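Local coordinates for protein endoglucanase (Uncultured bacterium, PDB 3X17) that probably hydrolyses internal beta-1,4-glucosidic bonds of cellulose, as an endoglucanase of glycoside hydrolase family 9 that carries an N-terminal Ig-like domain, at residues Thr366-Tyr371 with Arg399-Gln404; Ala372-Ser375 with Ala381-Tyr384; Arg405-Ala410 with His450-Arg455; Arg411-Thr416 with Gly443-Phe448. All coordinates share one frame; numbering follows the deposited sequence.

Contact 1: residues Thr366-Tyr371 with Arg399-Gln404; sequences TGLPAY and RARLVQ
L368 and L402 are the closest backbone pair here, their CA atoms 9.0 Å apart, with an extended loop running past the side of a helix. The loop begins where helix 354-366 stops: G367 leaves helical geometry with a positive phi of 143°, and the chain then stays extended through Y371. Residues 399-404 belong to the long helix 396-418.

L368 does most of the reaching. Its CG stands beside the backbone N (chi1 -66°), and from there CD1 meets L402 CD2 at 3.7 Å, the two side chains crossing at about a right angle. The same L368 CD1 lies 3.9 Å from R401 NH2, which comes to it obliquely. In the (alpha/alpha)6 barrel this joins the loop between two helices to the helix after next: L368 also packs on F341 of helix 337-351, and L402 on Y384, Y387 and V388 of helix 381-390.

The R401 chain bends at chi3 (67°), letting NH2 hydrogen-bond to A364 O, a carbonyl in the last turn of helix 354-366. Water 1 sits in the guanidinium plane, at its edge, accepting from R401 NH2 at 2.9 Å and from L368 N at 3.2 Å, and so bridges arginine and loop backbone.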
loop_
_atom_site.group_PDB
_atom_site.type_symbol
_atom_site.label_atom_id
_atom_site.label_comp_id
_atom_site.label_asym_id
_atom_site.label_seq_id
_atom_site.Cartn_x
_atom_site.Cartn_y
_atom_site.Cartn_z
ATOM N N THR A 366 -27.934 12.267 5.520
ATOM C CA THR A 366 -27.871 12.822 4.164
ATOM C C THR A 366 -27.108 11.944 3.180
ATOM O O THR A 366 -27.306 12.036 1.957
ATOM C CB THR A 366 -27.311 14.258 4.148
ATOM O OG1 THR A 366 -26.199 14.355 5.047
ATOM C CG2 THR A 366 -28.392 15.261 4.578
ATOM N N GLY A 367 -26.281 11.045 3.712
ATOM C CA GLY A 367 -25.551 10.100 2.870
ATOM C C GLY A 367 -24.160 9.867 3.428
ATOM O O GLY A 367 -23.439 10.814 3.710
ATOM N N LEU A 368 -23.848 8.611 3.729
ATOM C CA LEU A 368 -22.520 8.262 4.213
ATOM C C LEU A 368 -21.553 8.325 3.038
ATOM O O LEU A 368 -21.970 8.222 1.891
ATOM C CB LEU A 368 -22.530 6.850 4.780
ATOM C CG LEU A 368 -23.363 6.623 6.036
ATOM C CD1 LEU A 368 -23.556 5.113 6.276
ATOM C CD2 LEU A 368 -22.741 7.309 7.237
ATOM N N PRO A 369 -20.254 8.484 3.323
ATOM C CA PRO A 369 -19.232 8.481 2.269
ATOM C C PRO A 369 -19.370 7.204 1.449
ATOM O O PRO A 369 -19.761 6.178 2.004
ATOM C CB PRO A 369 -17.921 8.417 3.071
ATOM C CG PRO A 369 -18.243 9.011 4.392
ATOM C CD PRO A 369 -19.671 8.655 4.674
ATOM N N ALA A 370 -19.070 7.247 0.152
ATOM C CA ALA A 370 -19.004 6.015 -0.643
ATOM C C ALA A 370 -18.009 5.025 -0.020
ATOM O O ALA A 370 -17.009 5.438 0.597
ATOM C CB ALA A 370 -18.622 6.316 -2.114
ATOM N N TYR A 371 -18.344 3.734 -0.109
ATOM C CA TYR A 371 -17.482 2.668 0.368
ATOM C C TYR A 371 -16.532 2.251 -0.750
ATOM O O TYR A 371 -16.953 1.794 -1.815
ATOM C CB TYR A 371 -18.296 1.441 0.846
ATOM C CG TYR A 371 -17.450 0.427 1.605
ATOM C CD1 TYR A 371 -17.082 0.648 2.914
ATOM C CD2 TYR A 371 -16.947 -0.703 0.972
ATOM C CE1 TYR A 371 -16.304 -0.261 3.609
ATOM C CE2 TYR A 371 -16.131 -1.580 1.629
ATOM C CZ TYR A 371 -15.857 -1.386 2.968
ATOM O OH TYR A 371 -15.061 -2.285 3.637
ATOM N N ARG A 399 -24.798 1.072 12.442
ATOM C CA ARG A 399 -23.905 -0.049 12.460
ATOM C C ARG A 399 -24.320 -1.052 11.403
ATOM O O ARG A 399 -23.478 -1.507 10.619
ATOM C CB ARG A 399 -23.818 -0.682 13.835
ATOM C CG ARG A 399 -23.134 -2.038 13.802
ATOM C CD ARG A 399 -22.258 -2.311 15.027
ATOM N NE ARG A 399 -22.641 -1.564 16.227
ATOM C CZ ARG A 399 -21.765 -0.974 17.056
ATOM N NH1 ARG A 399 -20.460 -0.970 16.771
ATOM N NH2 ARG A 399 -22.193 -0.338 18.149
ATOM N N ALA A 400 -25.627 -1.305 11.296
ATOM C CA ALA A 400 -26.132 -2.276 10.314
ATOM C C ALA A 400 -25.922 -1.787 8.896
ATOM O O ALA A 400 -25.658 -2.578 8.007
ATOM C CB ALA A 400 -27.630 -2.604 10.547
ATOM N N ARG A 401 -26.047 -0.486 8.672
ATOM C CA ARG A 401 -25.722 0.065 7.349
ATOM C C ARG A 401 -24.237 -0.085 6.998
ATOM O O ARG A 401 -23.885 -0.534 5.906
ATOM C CB ARG A 401 -26.181 1.529 7.226
ATOM C CG ARG A 401 -27.689 1.627 7.028
ATOM C CD ARG A 401 -28.187 3.010 7.362
ATOM N NE ARG A 401 -27.686 3.992 6.404
ATOM C CZ ARG A 401 -27.796 5.301 6.563
ATOM N NH1 ARG A 401 -28.423 5.783 7.636
ATOM N NH2 ARG A 401 -27.274 6.125 5.659
ATOM N N LEU A 402 -23.378 0.176 7.975
ATOM C CA LEU A 402 -21.941 0.057 7.777
ATOM C C LEU A 402 -21.552 -1.374 7.441
ATOM O O LEU A 402 -20.787 -1.611 6.496
ATOM C CB LEU A 402 -21.197 0.546 9.025
ATOM C CG LEU A 402 -21.469 2.015 9.389
ATOM C CD1 LEU A 402 -20.716 2.449 10.633
ATOM C CD2 LEU A 402 -21.211 2.953 8.214
ATOM N N VAL A 403 -22.165 -2.330 8.140
ATOM C CA VAL A 403 -21.838 -3.741 7.946
ATOM C C VAL A 403 -22.185 -4.147 6.521
ATOM O O VAL A 403 -21.357 -4.723 5.807
ATOM C CB VAL A 403 -22.548 -4.678 8.991
ATOM C CG1 VAL A 403 -22.498 -6.120 8.530
ATOM C CG2 VAL A 403 -21.868 -4.583 10.367
ATOM N N GLN A 404 -23.431 -3.879 6.131
ATOM C CA GLN A 404 -23.916 -4.183 4.783
ATOM C C GLN A 404 -23.008 -3.606 3.664
ATOM O O GLN A 404 -22.731 -4.280 2.668
ATOM C CB GLN A 404 -25.354 -3.656 4.637
ATOM C CG GLN A 404 -25.821 -3.513 3.189
ATOM C CD GLN A 404 -26.088 -2.070 2.767
ATOM O OE1 GLN A 404 -26.329 -1.800 1.582
ATOM N NE2 GLN A 404 -26.058 -1.137 3.730
HETATM O O HOH W 1 -25.870 6.201 3.135
#

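Contact 2: residues Ala372-Ser375 with Ala381-Tyr384; sequences APVS and ALGY
V374 and A381 meet where an inter-helix loop of the (alpha/alpha)6 barrel folds back against the start of the helix it leads into, helix 381-390. Five residues separate the two segments, and the CA atoms of V374 and A381 come within 6.0 Å.

One methyl carries the apolar part. V374 CG2 lies 3.8 Å from A381 CB and also 3.8 Å from L382 CG, so it rests against two successive residues of the first helical turn. V374 CG1 is anti to the backbone N (chi1 166°), which leaves CG2 as the branch directed at the helix; the V374 and L382 side chains cross at about a right angle. A381 CB in turn approaches the carbonyl A372 O at 3.5 Å.

Further out, V374 touches Q193 and L382 touches A192, both on helix 184-200, while P373 packs on A441, K442 and L445 of helix 435-452. The intervening turn is held by S375 OG, which takes a hydrogen bond from N378 N, next to V377, one of the ligands of a bound calcium ion.

Water 2 bridges the two backbones: it accepts from A381 N at 2.7 Å, an amide in the opening turn of the helix, and lies 3.0 Å from A372 O, to which it may donate.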
loop_
_atom_site.group_PDB
_atom_site.type_symbol
_atom_site.label_atom_id
_atom_site.label_comp_id
_atom_site.label_asym_id
_atom_site.label_seq_id
_atom_site.Cartn_x
_atom_site.Cartn_y
_atom_site.Cartn_z
ATOM N N ALA A 372 -15.244 2.431 -0.529
ATOM C CA ALA A 372 -14.300 2.212 -1.623
ATOM C C ALA A 372 -12.977 1.771 -1.028
ATOM O O ALA A 372 -12.781 1.900 0.186
ATOM C CB ALA A 372 -14.146 3.483 -2.448
ATOM N N PRO A 373 -12.115 1.140 -1.844
ATOM C CA PRO A 373 -10.834 0.658 -1.305
ATOM C C PRO A 373 -10.112 1.886 -0.723
ATOM O O PRO A 373 -10.304 2.996 -1.215
ATOM C CB PRO A 373 -10.092 0.156 -2.548
ATOM C CG PRO A 373 -11.181 -0.142 -3.571
ATOM C CD PRO A 373 -12.356 0.723 -3.242
ATOM N N VAL A 374 -9.424 1.714 0.392
ATOM C CA VAL A 374 -8.753 2.829 1.069
ATOM C C VAL A 374 -7.755 3.489 0.138
ATOM O O VAL A 374 -6.956 2.798 -0.531
ATOM C CB VAL A 374 -8.031 2.318 2.327
ATOM C CG1 VAL A 374 -7.048 3.368 2.855
ATOM C CG2 VAL A 374 -9.079 1.906 3.373
ATOM N N SER A 375 -7.895 4.810 -0.013
ATOM C CA SER A 375 -6.976 5.607 -0.845
ATOM C C SER A 375 -6.790 7.001 -0.217
ATOM O O SER A 375 -7.532 7.367 0.677
ATOM C CB SER A 375 -7.565 5.761 -2.268
ATOM O OG SER A 375 -8.607 6.723 -2.256
ATOM N N ALA A 381 -13.254 3.795 4.361
ATOM C CA ALA A 381 -13.472 2.380 4.688
ATOM C C ALA A 381 -12.924 2.043 6.067
ATOM O O ALA A 381 -13.456 1.154 6.753
ATOM C CB ALA A 381 -12.848 1.474 3.649
ATOM N N LEU A 382 -11.832 2.697 6.455
ATOM C CA LEU A 382 -11.278 2.506 7.796
ATOM C C LEU A 382 -12.270 2.979 8.866
ATOM O O LEU A 382 -12.338 2.446 9.975
ATOM C CB LEU A 382 -9.962 3.268 7.945
ATOM C CG LEU A 382 -8.765 2.865 7.062
ATOM C CD1 LEU A 382 -7.578 3.845 7.218
ATOM C CD2 LEU A 382 -8.281 1.436 7.331
ATOM N N GLY A 383 -13.063 3.977 8.522
ATOM C CA GLY A 383 -14.048 4.463 9.468
ATOM C C GLY A 383 -15.189 3.464 9.563
ATOM O O GLY A 383 -15.638 3.126 10.657
ATOM N N TYR A 384 -15.679 3.015 8.409
ATOM C CA TYR A 384 -16.698 1.961 8.381
ATOM C C TYR A 384 -16.279 0.814 9.287
ATOM O O TYR A 384 -17.029 0.405 10.165
ATOM C CB TYR A 384 -16.861 1.421 6.960
ATOM C CG TYR A 384 -17.838 2.189 6.118
ATOM C CD1 TYR A 384 -17.470 3.376 5.480
ATOM C CD2 TYR A 384 -19.101 1.670 5.863
ATOM C CE1 TYR A 384 -18.380 4.065 4.653
ATOM C CE2 TYR A 384 -19.985 2.324 5.033
ATOM C CZ TYR A 384 -19.641 3.525 4.451
ATOM O OH TYR A 384 -20.556 4.133 3.618
HETATM O O HOH W 2 -11.998 4.152 1.987
#

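Contact 3: residues Arg405-Ala410 with His450-Arg455; sequences RILEGA and HHLEPR
The carboxylate of E453 lies against the branched end of L407, with OE2 3.5 Å from L407 CD1 and OE1 4.1 Å from L407 CD2. Each oxygen therefore faces a different methyl, in van der Waals contact, and no hydrogen bond passes between the segments. The second flat group is the ring of H450, which turns to its own segment: R455 CA lies at its edge in the ring plane, and R455 N donates to H450 ND1 at 2.9 Å from 20° out of that plane, with an N-H...N angle of 157°. This bond ties the last helical turn to the residue just before helix 456-469.

The turn between them starts at E453, the first residue to leave helix 435-452. Its CG, anti to the backbone N (chi1 -153°), and the extended chain beyond carry the carboxylate out to the L407 methyls, the two side chains crossing at about a right angle. Deeper in, L452 CD1 packs on I406 CG2 at 3.8 Å, while L407 CD2 stands farther from L452 CD1, at 4.4 Å.

Within the (alpha/alpha)6 barrel, this seam lies between helix 396-418 and the C-terminal end of helix 435-452. L452 also reaches V388 and T389 of helix 381-390, L407 and A410 rest on A449 within helix 435-452, and R455 forms a salt bridge with E457 at the start of helix 456-469.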
loop_
_atom_site.group_PDB
_atom_site.type_symbol
_atom_site.label_atom_id
_atom_site.label_comp_id
_atom_site.label_asym_id
_atom_site.label_seq_id
_atom_site.Cartn_x
_atom_site.Cartn_y
_atom_site.Cartn_z
ATOM N N ARG A 405 -22.568 -2.353 3.813
ATOM C CA ARG A 405 -21.623 -1.780 2.861
ATOM C C ARG A 405 -20.277 -2.499 2.843
ATOM O O ARG A 405 -19.724 -2.766 1.772
ATOM C CB ARG A 405 -21.473 -0.277 3.079
ATOM C CG ARG A 405 -22.810 0.433 3.066
ATOM C CD ARG A 405 -22.784 1.698 2.256
ATOM N NE ARG A 405 -23.959 1.815 1.398
ATOM C CZ ARG A 405 -25.144 2.310 1.767
ATOM N NH1 ARG A 405 -25.371 2.716 3.023
ATOM N NH2 ARG A 405 -26.123 2.385 0.867
ATOM N N ILE A 406 -19.809 -2.930 4.009
ATOM C CA ILE A 406 -18.550 -3.667 4.068
ATOM C C ILE A 406 -18.646 -4.990 3.299
ATOM O O ILE A 406 -17.744 -5.339 2.519
ATOM C CB ILE A 406 -18.103 -3.903 5.523
ATOM C CG1 ILE A 406 -17.704 -2.577 6.165
ATOM C CG2 ILE A 406 -16.932 -4.892 5.579
ATOM C CD1 ILE A 406 -17.406 -2.655 7.665
ATOM N N LEU A 407 -19.766 -5.699 3.468
ATOM C CA LEU A 407 -19.929 -7.001 2.813
ATOM C C LEU A 407 -20.191 -6.870 1.316
ATOM O O LEU A 407 -19.693 -7.671 0.508
ATOM C CB LEU A 407 -21.018 -7.841 3.495
ATOM C CG LEU A 407 -20.812 -8.085 5.009
ATOM C CD1 LEU A 407 -22.094 -8.707 5.589
ATOM C CD2 LEU A 407 -19.605 -9.008 5.293
ATOM N N GLU A 408 -20.944 -5.840 0.951
ATOM C CA GLU A 408 -21.163 -5.509 -0.455
ATOM C C GLU A 408 -19.840 -5.119 -1.174
ATOM O O GLU A 408 -19.564 -5.597 -2.274
ATOM C CB GLU A 408 -22.261 -4.421 -0.594
ATOM C CG GLU A 408 -22.543 -3.960 -2.017
ATOM C CD GLU A 408 -22.925 -5.107 -2.979
ATOM O OE1 GLU A 408 -23.414 -6.162 -2.501
ATOM O OE2 GLU A 408 -22.732 -4.950 -4.212
ATOM N N GLY A 409 -18.988 -4.336 -0.511
ATOM C CA GLY A 409 -17.696 -3.944 -1.087
ATOM C C GLY A 409 -16.818 -5.143 -1.422
ATOM O O GLY A 409 -16.338 -5.309 -2.557
ATOM N N ALA A 410 -16.701 -6.053 -0.472
ATOM C CA ALA A 410 -15.970 -7.267 -0.726
ATOM C C ALA A 410 -16.645 -8.003 -1.881
ATOM O O ALA A 410 -15.972 -8.512 -2.771
ATOM C CB ALA A 410 -15.908 -8.120 0.518
ATOM N N HIS A 450 -14.080 -10.700 5.354
ATOM C CA HIS A 450 -13.630 -11.931 5.985
ATOM C C HIS A 450 -13.588 -11.827 7.508
ATOM O O HIS A 450 -13.846 -12.804 8.215
ATOM C CB HIS A 450 -12.253 -12.331 5.456
ATOM C CG HIS A 450 -11.714 -13.590 6.071
ATOM N ND1 HIS A 450 -12.299 -14.825 5.870
ATOM C CD2 HIS A 450 -10.666 -13.800 6.905
ATOM C CE1 HIS A 450 -11.586 -15.751 6.491
ATOM N NE2 HIS A 450 -10.621 -15.151 7.167
ATOM N N HIS A 451 -13.210 -10.662 8.010
ATOM C CA HIS A 451 -13.082 -10.489 9.438
ATOM C C HIS A 451 -14.464 -10.442 10.122
ATOM O O HIS A 451 -14.621 -10.900 11.264
ATOM C CB HIS A 451 -12.269 -9.238 9.754
ATOM C CG HIS A 451 -11.960 -9.078 11.207
ATOM N ND1 HIS A 451 -12.846 -8.498 12.096
ATOM C CD2 HIS A 451 -10.912 -9.509 11.950
ATOM C CE1 HIS A 451 -12.344 -8.555 13.319
ATOM N NE2 HIS A 451 -11.179 -9.179 13.260
ATOM N N LEU A 452 -15.463 -9.898 9.421
ATOM C CA LEU A 452 -16.830 -9.819 9.971
ATOM C C LEU A 452 -17.560 -11.163 9.871
ATOM O O LEU A 452 -18.401 -11.495 10.706
ATOM C CB LEU A 452 -17.645 -8.773 9.216
ATOM C CG LEU A 452 -17.249 -7.296 9.325
ATOM C CD1 LEU A 452 -18.334 -6.525 8.667
ATOM C CD2 LEU A 452 -17.091 -6.853 10.788
ATOM N N GLU A 453 -17.165 -11.943 8.874
ATOM C CA GLU A 453 -17.920 -13.073 8.364
ATOM C C GLU A 453 -16.895 -13.963 7.642
ATOM O O GLU A 453 -16.591 -13.738 6.461
ATOM C CB GLU A 453 -18.952 -12.559 7.361
ATOM C CG GLU A 453 -20.198 -13.391 7.189
ATOM C CD GLU A 453 -21.183 -12.740 6.200
ATOM O OE1 GLU A 453 -20.968 -12.852 4.959
ATOM O OE2 GLU A 453 -22.137 -12.071 6.667
ATOM N N PRO A 454 -16.297 -14.920 8.372
ATOM C CA PRO A 454 -15.180 -15.670 7.772
ATOM C C PRO A 454 -15.626 -16.378 6.503
ATOM O O PRO A 454 -16.777 -16.811 6.409
ATOM C CB PRO A 454 -14.792 -16.670 8.875
ATOM C CG PRO A 454 -15.113 -15.905 10.177
ATOM C CD PRO A 454 -16.400 -15.137 9.829
ATOM N N ARG A 455 -14.765 -16.388 5.509
ATOM C CA ARG A 455 -15.149 -16.806 4.199
ATOM C C ARG A 455 -13.919 -17.121 3.401
ATOM O O ARG A 455 -13.261 -16.257 2.902
ATOM C CB ARG A 455 -15.911 -15.686 3.562
ATOM C CG ARG A 455 -16.343 -15.947 2.192
ATOM C CD ARG A 455 -17.214 -14.858 1.763
ATOM N NE ARG A 455 -18.597 -15.254 1.764
ATOM C CZ ARG A 455 -19.121 -15.988 0.807
ATOM N NH1 ARG A 455 -18.353 -16.369 -0.179
ATOM N NH2 ARG A 455 -20.384 -16.342 0.834
#

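Contact 4: residues Arg411-Thr416 with Gly443-Phe448; sequences RSVFQT and GMLLLF
V413 packing on L446 makes this a buried helix-helix contact of apolar side chains, with no hydrogen bond across it, between helix 396-418 and helix 435-452. The axes of the two short segments approach to 9.2 Å and run at 126° to each other, so the two segments lie nearer to antiparallel than parallel, but well splayed. The closest backbone pair is V413 and L446, with CA atoms 7.2 Å apart.

V413 puts both methyls to use. CG1, anti to the backbone N (chi1 171°), meets L446 CG at 3.8 Å and L446 CD1 at the same distance; CG2 reaches the more distant L445 CD1, at 4.3 Å. The V413 and L446 side chains pass at a slant. In this (alpha/alpha)6 barrel the contact joins helix 396-418 to the next helix in the chain.

The other branch of L446, CD2, fits beside the next residue of the first helix: it is 4.0 Å from F414 N and 4.1 Å from F414 CB, and lies at the edge of the F414 ring, near its plane. Beyond the pair, L446 touches Y458 and A461 of helix 456-469, and the F414 ring also meets Y458. L445 turns to the loop residues Y371 and P373, and F448 stacks on the ring of F385.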
loop_
_atom_site.group_PDB
_atom_site.type_symbol
_atom_site.label_atom_id
_atom_site.label_comp_id
_atom_site.label_asym_id
_atom_site.label_seq_id
_atom_site.Cartn_x
_atom_site.Cartn_y
_atom_site.Cartn_z
ATOM N N ARG A 411 -17.976 -7.996 -1.908
ATOM C CA ARG A 411 -18.679 -8.784 -2.912
ATOM C C ARG A 411 -18.398 -8.277 -4.331
ATOM O O ARG A 411 -17.962 -9.038 -5.193
ATOM C CB ARG A 411 -20.193 -8.874 -2.625
ATOM C CG ARG A 411 -20.770 -10.278 -2.841
ATOM C CD ARG A 411 -22.276 -10.349 -2.580
ATOM N NE ARG A 411 -22.585 -10.021 -1.193
ATOM C CZ ARG A 411 -23.416 -9.050 -0.814
ATOM N NH1 ARG A 411 -24.096 -8.364 -1.724
ATOM N NH2 ARG A 411 -23.582 -8.780 0.475
ATOM N N SER A 412 -18.540 -6.978 -4.555
ATOM C CA SER A 412 -18.095 -6.449 -5.849
ATOM C C SER A 412 -16.610 -6.731 -6.152
ATOM O O SER A 412 -16.283 -7.117 -7.267
ATOM C CB SER A 412 -18.438 -4.966 -6.021
ATOM O OG SER A 412 -17.838 -4.221 -4.986
ATOM N N VAL A 413 -15.718 -6.576 -5.172
ATOM C CA VAL A 413 -14.324 -6.947 -5.415
ATOM C C VAL A 413 -14.219 -8.411 -5.875
ATOM O O VAL A 413 -13.591 -8.696 -6.894
ATOM C CB VAL A 413 -13.390 -6.668 -4.217
ATOM C CG1 VAL A 413 -12.030 -7.267 -4.474
ATOM C CG2 VAL A 413 -13.256 -5.163 -4.004
ATOM N N PHE A 414 -14.834 -9.321 -5.121
ATOM C CA PHE A 414 -14.777 -10.740 -5.423
ATOM C C PHE A 414 -15.290 -11.078 -6.818
ATOM O O PHE A 414 -14.686 -11.891 -7.527
ATOM C CB PHE A 414 -15.540 -11.547 -4.390
ATOM C CG PHE A 414 -15.262 -13.031 -4.468
ATOM C CD1 PHE A 414 -14.035 -13.535 -4.052
ATOM C CD2 PHE A 414 -16.171 -13.897 -5.090
ATOM C CE1 PHE A 414 -13.730 -14.890 -4.192
ATOM C CE2 PHE A 414 -15.878 -15.255 -5.223
ATOM C CZ PHE A 414 -14.652 -15.747 -4.783
ATOM N N GLN A 415 -16.354 -10.401 -7.243
ATOM C CA GLN A 415 -16.881 -10.595 -8.591
ATOM C C GLN A 415 -15.888 -10.208 -9.687
ATOM O O GLN A 415 -15.798 -10.883 -10.740
ATOM C CB GLN A 415 -18.174 -9.810 -8.770
ATOM C CG GLN A 415 -18.479 -9.470 -10.218
ATOM C CD GLN A 415 -19.815 -8.750 -10.395
ATOM O OE1 GLN A 415 -20.121 -8.251 -11.477
ATOM N NE2 GLN A 415 -20.619 -8.711 -9.340
ATOM N N THR A 416 -15.165 -9.102 -9.483
ATOM C CA THR A 416 -14.117 -8.732 -10.438
ATOM C C THR A 416 -12.995 -9.771 -10.429
ATOM O O THR A 416 -12.506 -10.201 -11.475
ATOM C CB THR A 416 -13.553 -7.324 -10.163
ATOM O OG1 THR A 416 -14.632 -6.390 -10.061
ATOM C CG2 THR A 416 -12.621 -6.875 -11.308
ATOM N N GLY A 443 -7.747 -6.209 -1.900
ATOM C CA GLY A 443 -7.421 -7.311 -1.018
ATOM C C GLY A 443 -7.814 -7.010 0.415
ATOM O O GLY A 443 -8.403 -7.849 1.112
ATOM N N MET A 444 -7.491 -5.798 0.844
ATOM C CA MET A 444 -7.868 -5.311 2.171
ATOM C C MET A 444 -9.392 -5.301 2.384
ATOM O O MET A 444 -9.838 -5.701 3.426
ATOM C CB MET A 444 -7.271 -3.917 2.440
ATOM C CG MET A 444 -7.464 -3.421 3.885
ATOM S SD MET A 444 -7.109 -1.649 4.034
ATOM C CE MET A 444 -5.365 -1.604 3.653
ATOM N N LEU A 445 -10.187 -4.880 1.405
ATOM C CA LEU A 445 -11.644 -4.943 1.588
ATOM C C LEU A 445 -12.174 -6.374 1.706
ATOM O O LEU A 445 -13.074 -6.635 2.518
ATOM C CB LEU A 445 -12.427 -4.171 0.518
ATOM C CG LEU A 445 -12.026 -2.716 0.246
ATOM C CD1 LEU A 445 -12.822 -2.188 -0.932
ATOM C CD2 LEU A 445 -12.173 -1.828 1.478
ATOM N N LEU A 446 -11.593 -7.302 0.945
ATOM C CA LEU A 446 -11.902 -8.733 1.116
ATOM C C LEU A 446 -11.589 -9.198 2.535
ATOM O O LEU A 446 -12.437 -9.806 3.186
ATOM C CB LEU A 446 -11.126 -9.601 0.121
ATOM C CG LEU A 446 -11.486 -9.360 -1.345
ATOM C CD1 LEU A 446 -10.378 -9.886 -2.260
ATOM C CD2 LEU A 446 -12.821 -10.023 -1.682
ATOM N N LEU A 447 -10.432 -8.804 3.059
ATOM C CA LEU A 447 -10.084 -9.179 4.399
ATOM C C LEU A 447 -10.964 -8.517 5.450
ATOM O O LEU A 447 -11.157 -9.083 6.517
ATOM C CB LEU A 447 -8.604 -8.927 4.692
ATOM C CG LEU A 447 -7.612 -9.805 3.921
ATOM C CD1 LEU A 447 -6.171 -9.363 4.178
ATOM C CD2 LEU A 447 -7.804 -11.292 4.219
ATOM N N PHE A 448 -11.447 -7.303 5.202
ATOM C CA PHE A 448 -12.351 -6.671 6.181
ATOM C C PHE A 448 -13.634 -7.522 6.314
ATOM O O PHE A 448 -14.112 -7.766 7.419
ATOM C CB PHE A 448 -12.747 -5.259 5.762
ATOM C CG PHE A 448 -11.682 -4.200 6.021
ATOM C CD1 PHE A 448 -10.594 -4.453 6.851
ATOM C CD2 PHE A 448 -11.797 -2.943 5.451
ATOM C CE1 PHE A 448 -9.627 -3.468 7.090
ATOM C CE2 PHE A 448 -10.851 -1.931 5.717
ATOM C CZ PHE A 448 -9.768 -2.204 6.532
#

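In the fold
From the N terminus, the loop after helix 354-366 opens contact 1 and, directly after it, contact 2. Contact 2 closes first, at the start of helix 381-390, and is nested inside the 27-residue span closed by contact 1 on helix 396-418. The chain then runs along that helix through contact 3 into contact 4. Contact 4 closes first, on helix 435-452, nested inside contact 3, which closes at the end of the same helix. The two nested pairs follow in series and none cross. Y371 bridges them: its ring meets Y384 edge-to-face and lies against the R405 carbonyl, while its hydroxyl packs against I406, L445 and F448, so loop and three barrel helices pack together.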